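Local coordinates for protein probable tagatose 6-phosphate kinase (Sinorhizobium meliloti, PDB 3TXV) that may phosphorylate tagatose 6-phosphate in carbohydrate metabolism, although its family takes its name from a subunit of tagatose-1,6-bisphosphate aldolase, at residues A36-A41 and G76-R81; V48-T53 and E69-F74. One frame throughout, in Å; residues are numbered along the deposited sequence.

Contact 1: A36-A41 and G76-R81; sequences AAMLRA and GAIADR
The alpha carbons of Met38 and Ala79 are 7.5 Å apart, the nearest pair between helical segments 36-41 and 76-81. Met38, present as selenomethionine, does most of the bridging. It leaves the backbone toward the second helix, and with CG anti to the carbonyl carbon (chi1 -78°) and the chain extended beyond it, the selenium and terminal methyl are carried across to the far backbone. Two residues receive them. Ile78 also starts out toward the partner helix and meets the selenium with its short branch, Ile78 CG2 lying 3.7 Å from Met38 SE. The two side chains cross at about a right angle. Beyond the selenium, CE of Met38 settles against Ala79, 3.5 Å from its CB and 3.7 Å from its CA. Alanine suits this place because a single methyl lets the end of a long side chain lie close to the helix backbone, whereas the long, unbranched chain of methionine, here with selenium in place of sulfur, suits spanning from one helix to the next. Around this junction Met38 also packs on Ile82 and Phe84, just beyond the end of helix 68-81, while Ile78 touches Ile34 and Glu35 one turn back on helix 31-43. The meeting atoms are carbon and selenium throughout, so the two helices are joined here by dispersion and the exclusion of water; such a contact depends on close fit and sets no strict direction between its partners.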
loop_
_atom_site.group_PDB
_atom_site.type_symbol
_atom_site.label_atom_id
_atom_site.label_comp_id
_atom_site.label_asym_id
_atom_site.label_seq_id
_atom_site.Cartn_x
_atom_site.Cartn_y
_atom_site.Cartn_z
ATOM N N ALA A 36 -3.310 12.705 3.754
ATOM C CA ALA A 36 -2.820 13.262 2.501
ATOM C C ALA A 36 -3.505 12.673 1.270
ATOM O O ALA A 36 -3.798 13.377 0.304
ATOM C CB ALA A 36 -1.330 13.073 2.415
ATOM N N ALA A 37 -3.761 11.379 1.311
ATOM C CA ALA A 37 -4.500 10.728 0.245
ATOM C C ALA A 37 -5.878 11.294 0.176
ATOM O O ALA A 37 -6.358 11.605 -0.893
ATOM C CB ALA A 37 -4.554 9.221 0.440
HETATM N N MSE A 38 -6.527 11.429 1.311
HETATM C CA MSE A 38 -7.853 12.006 1.283
HETATM C C MSE A 38 -7.819 13.422 0.669
HETATM O O MSE A 38 -8.478 13.664 -0.327
HETATM C CB MSE A 38 -8.494 11.973 2.669
HETATM C CG MSE A 38 -9.053 10.616 3.081
HETATM SE SE MSE A 38 -9.101 10.684 4.981
HETATM C CE MSE A 38 -10.343 9.296 5.478
ATOM N N LEU A 39 -6.999 14.324 1.214
ATOM C CA LEU A 39 -6.902 15.704 0.723
ATOM C C LEU A 39 -6.759 15.822 -0.789
ATOM O O LEU A 39 -7.333 16.725 -1.402
ATOM C CB LEU A 39 -5.788 16.486 1.432
ATOM C CG LEU A 39 -6.039 16.871 2.911
ATOM C CD1 LEU A 39 -4.866 17.607 3.536
ATOM C CD2 LEU A 39 -7.324 17.693 3.115
ATOM N N ARG A 40 -6.008 14.923 -1.406
ATOM C CA ARG A 40 -5.859 14.985 -2.848
ATOM C C ARG A 40 -7.148 14.548 -3.538
ATOM O O ARG A 40 -7.644 15.246 -4.443
ATOM C CB ARG A 40 -4.647 14.174 -3.301
ATOM C CG ARG A 40 -4.667 13.748 -4.757
ATOM C CD ARG A 40 -4.578 14.892 -5.703
ATOM N NE ARG A 40 -3.530 15.810 -5.284
ATOM C CZ ARG A 40 -2.963 16.716 -6.072
ATOM N NH1 ARG A 40 -3.334 16.825 -7.338
ATOM N NH2 ARG A 40 -2.015 17.506 -5.593
ATOM N N ALA A 41 -7.702 13.409 -3.121
ATOM C CA ALA A 41 -9.001 12.982 -3.625
ATOM C C ALA A 41 -10.023 14.130 -3.560
ATOM O O ALA A 41 -10.674 14.436 -4.557
ATOM C CB ALA A 41 -9.494 11.784 -2.874
ATOM N N GLY A 76 -11.828 6.509 9.693
ATOM C CA GLY A 76 -12.897 7.478 9.883
ATOM C C GLY A 76 -12.534 8.703 10.741
ATOM O O GLY A 76 -13.039 9.820 10.521
ATOM N N ALA A 77 -11.654 8.488 11.714
ATOM C CA ALA A 77 -11.241 9.537 12.630
ATOM C C ALA A 77 -10.514 10.680 11.892
ATOM O O ALA A 77 -10.757 11.880 12.136
ATOM C CB ALA A 77 -10.365 8.939 13.714
ATOM N N ILE A 78 -9.630 10.263 10.989
ATOM C CA ILE A 78 -8.861 11.114 10.089
ATOM C C ILE A 78 -9.822 11.951 9.224
ATOM O O ILE A 78 -9.681 13.173 9.117
ATOM C CB ILE A 78 -7.930 10.207 9.223
ATOM C CG1 ILE A 78 -6.921 9.512 10.112
ATOM C CG2 ILE A 78 -7.192 10.963 8.173
ATOM C CD1 ILE A 78 -6.156 8.463 9.395
ATOM N N ALA A 79 -10.809 11.276 8.636
ATOM C CA ALA A 79 -11.759 11.896 7.731
ATOM C C ALA A 79 -12.420 13.057 8.420
ATOM O O ALA A 79 -12.560 14.140 7.859
ATOM C CB ALA A 79 -12.804 10.888 7.307
ATOM N N ASP A 80 -12.833 12.816 9.651
ATOM C CA ASP A 80 -13.501 13.846 10.421
ATOM C C ASP A 80 -12.550 15.019 10.637
ATOM O O ASP A 80 -12.860 16.133 10.210
ATOM C CB ASP A 80 -13.981 13.312 11.775
ATOM C CG ASP A 80 -14.977 12.196 11.646
ATOM O OD1 ASP A 80 -15.537 11.963 10.531
ATOM O OD2 ASP A 80 -15.182 11.557 12.698
ATOM N N ARG A 81 -11.404 14.771 11.281
ATOM C CA ARG A 81 -10.438 15.831 11.561
ATOM C C ARG A 81 -10.339 16.875 10.419
ATOM O O ARG A 81 -10.032 18.049 10.673
ATOM C CB ARG A 81 -9.046 15.239 11.878
ATOM C CG ARG A 81 -8.812 14.702 13.296
#

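Contact 2: V48-T53 and E69-F74; sequences VLIEAT and EDFTRF
Phe71 lays one face of its ring over the methyl of Ala52: Ala52 CB sits 4.1 Å from the centroid of the Phe71 ring and only 15° off the normal, a CH-pi contact. At the ring's edge, close to its plane, CG2 of Ile50 stands 4.2 Å from Phe71 CZ. The ring thus fits against two outward side chains of strand 48-53, the small one leaving room for its face and the branched one flanking its rim. Phe71 reaches the strand because its CG lies anti to the backbone N (chi1 -164°). Phenylalanine suits the place because its long, flat, apolar side chain helps fill the space between segments whose axes approach to 10.7 Å. Leu91 of the next strand and Phe125 extend the apolar surroundings of the ring. Glu51, between the two contacting strand residues, starts away from the helix, and its OE2 takes part in a hydrogen bond with Ser25 and a salt bridge with Lys127, near a possible but unconfirmed metal site. Outward apolar residues alternating with an inward polar one, and segment 69-74 running back at 150° to segment 48-53, are characteristic of the beta-alpha unit of a TIM barrel.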
loop_
_atom_site.group_PDB
_atom_site.type_symbol
_atom_site.label_atom_id
_atom_site.label_comp_id
_atom_site.label_asym_id
_atom_site.label_seq_id
_atom_site.Cartn_x
_atom_site.Cartn_y
_atom_site.Cartn_z
ATOM N N VAL A 48 -11.482 7.989 -2.665
ATOM C CA VAL A 48 -10.179 7.494 -2.271
ATOM C C VAL A 48 -10.222 6.018 -1.880
ATOM O O VAL A 48 -10.989 5.603 -0.980
ATOM C CB VAL A 48 -9.590 8.334 -1.126
ATOM C CG1 VAL A 48 -10.392 8.182 0.141
ATOM C CG2 VAL A 48 -8.139 7.990 -0.882
ATOM N N LEU A 49 -9.391 5.225 -2.555
ATOM C CA LEU A 49 -9.293 3.806 -2.249
ATOM C C LEU A 49 -8.220 3.563 -1.185
ATOM O O LEU A 49 -7.021 3.769 -1.425
ATOM C CB LEU A 49 -8.988 3.043 -3.531
ATOM C CG LEU A 49 -8.818 1.544 -3.478
ATOM C CD1 LEU A 49 -9.973 0.883 -2.769
ATOM C CD2 LEU A 49 -8.742 1.063 -4.889
ATOM N N ILE A 50 -8.633 3.144 0.002
ATOM C CA ILE A 50 -7.639 2.759 1.000
ATOM C C ILE A 50 -7.675 1.259 1.355
ATOM O O ILE A 50 -8.733 0.701 1.690
ATOM C CB ILE A 50 -7.717 3.613 2.237
ATOM C CG1 ILE A 50 -7.476 5.044 1.851
ATOM C CG2 ILE A 50 -6.641 3.202 3.218
ATOM C CD1 ILE A 50 -8.136 6.008 2.799
ATOM N N GLU A 51 -6.497 0.632 1.294
ATOM C CA GLU A 51 -6.372 -0.822 1.403
ATOM C C GLU A 51 -5.563 -1.244 2.632
ATOM O O GLU A 51 -4.668 -0.544 3.049
ATOM C CB GLU A 51 -5.732 -1.389 0.128
ATOM C CG GLU A 51 -6.439 -1.002 -1.156
ATOM C CD GLU A 51 -6.679 -2.204 -2.049
ATOM O OE1 GLU A 51 -6.882 -3.314 -1.486
ATOM O OE2 GLU A 51 -6.665 -2.050 -3.305
ATOM N N ALA A 52 -5.901 -2.386 3.209
ATOM C CA ALA A 52 -5.113 -3.011 4.258
ATOM C C ALA A 52 -4.818 -4.468 3.842
ATOM O O ALA A 52 -5.556 -5.004 3.025
ATOM C CB ALA A 52 -5.879 -2.954 5.543
ATOM N N THR A 53 -3.747 -5.088 4.350
ATOM C CA THR A 53 -3.405 -6.501 3.993
ATOM C C THR A 53 -3.754 -7.493 5.087
ATOM O O THR A 53 -3.705 -7.159 6.251
ATOM C CB THR A 53 -1.881 -6.770 3.649
ATOM O OG1 THR A 53 -1.028 -6.026 4.518
ATOM C CG2 THR A 53 -1.535 -6.469 2.206
ATOM N N GLU A 69 -12.545 -3.802 11.981
ATOM C CA GLU A 69 -13.390 -2.783 12.580
ATOM C C GLU A 69 -12.517 -1.642 13.086
ATOM O O GLU A 69 -12.809 -0.485 12.813
ATOM C CB GLU A 69 -14.268 -3.381 13.700
ATOM C CG GLU A 69 -15.504 -2.547 14.132
ATOM C CD GLU A 69 -16.453 -2.201 12.971
ATOM O OE1 GLU A 69 -16.893 -3.136 12.243
ATOM O OE2 GLU A 69 -16.759 -0.987 12.792
ATOM N N ASP A 70 -11.445 -1.969 13.801
ATOM C CA ASP A 70 -10.507 -0.952 14.294
ATOM C C ASP A 70 -10.082 -0.031 13.140
ATOM O O ASP A 70 -10.165 1.208 13.229
ATOM C CB ASP A 70 -9.271 -1.598 14.940
ATOM C CG ASP A 70 -9.572 -2.260 16.300
ATOM O OD1 ASP A 70 -10.558 -1.871 16.986
ATOM O OD2 ASP A 70 -8.805 -3.172 16.691
ATOM N N PHE A 71 -9.666 -0.656 12.044
ATOM C CA PHE A 71 -9.203 0.054 10.871
ATOM C C PHE A 71 -10.259 0.988 10.336
ATOM O O PHE A 71 -9.965 2.095 9.887
ATOM C CB PHE A 71 -8.808 -0.939 9.776
ATOM C CG PHE A 71 -7.985 -0.330 8.689
ATOM C CD1 PHE A 71 -6.628 -0.189 8.836
ATOM C CD2 PHE A 71 -8.572 0.114 7.535
ATOM C CE1 PHE A 71 -5.885 0.380 7.855
ATOM C CE2 PHE A 71 -7.828 0.674 6.548
ATOM C CZ PHE A 71 -6.487 0.809 6.705
ATOM N N THR A 72 -11.496 0.527 10.388
ATOM C CA THR A 72 -12.597 1.239 9.783
ATOM C C THR A 72 -12.930 2.532 10.514
ATOM O O THR A 72 -13.563 3.415 9.956
ATOM C CB THR A 72 -13.844 0.372 9.752
ATOM O OG1 THR A 72 -14.626 0.767 8.629
ATOM N N ARG A 73 -12.505 2.634 11.764
ATOM C CA ARG A 73 -12.830 3.774 12.575
ATOM C C ARG A 73 -11.596 4.657 12.681
ATOM O O ARG A 73 -11.699 5.881 12.720
ATOM C CB ARG A 73 -13.316 3.306 13.950
ATOM N N PHE A 74 -10.432 4.020 12.741
ATOM C CA PHE A 74 -9.146 4.680 12.525
ATOM C C PHE A 74 -9.173 5.612 11.295
ATOM O O PHE A 74 -8.996 6.821 11.420
ATOM C CB PHE A 74 -8.072 3.592 12.375
ATOM C CG PHE A 74 -6.695 4.114 12.049
ATOM C CD1 PHE A 74 -5.888 4.654 13.049
ATOM C CD2 PHE A 74 -6.201 4.024 10.750
ATOM C CE1 PHE A 74 -4.637 5.130 12.749
ATOM C CE2 PHE A 74 -4.948 4.495 10.445
ATOM C CZ PHE A 74 -4.155 5.044 11.433
#

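Contacts 1 and 2 lie with their centres about 12 Å apart on the same side of the chain's centre, and both use helix 68-81: contact 2 takes its earlier part, contact 1 its end. Along the chain the order is 36-41, 48-53, 69-74, 76-81, which nests contact 2 inside the loop closed by contact 1. Val48, on the strand of contact 2, packs against Ala37, Met38 and Ala41 of the helix that precedes it, bringing the two contacts together. Contact 2 fastens an outer helix to the eight-stranded parallel barrel, and contact 1 fastens that helix to its predecessor, so together they tie two successive beta-alpha units to each other and to the barrel wall through apolar side chains.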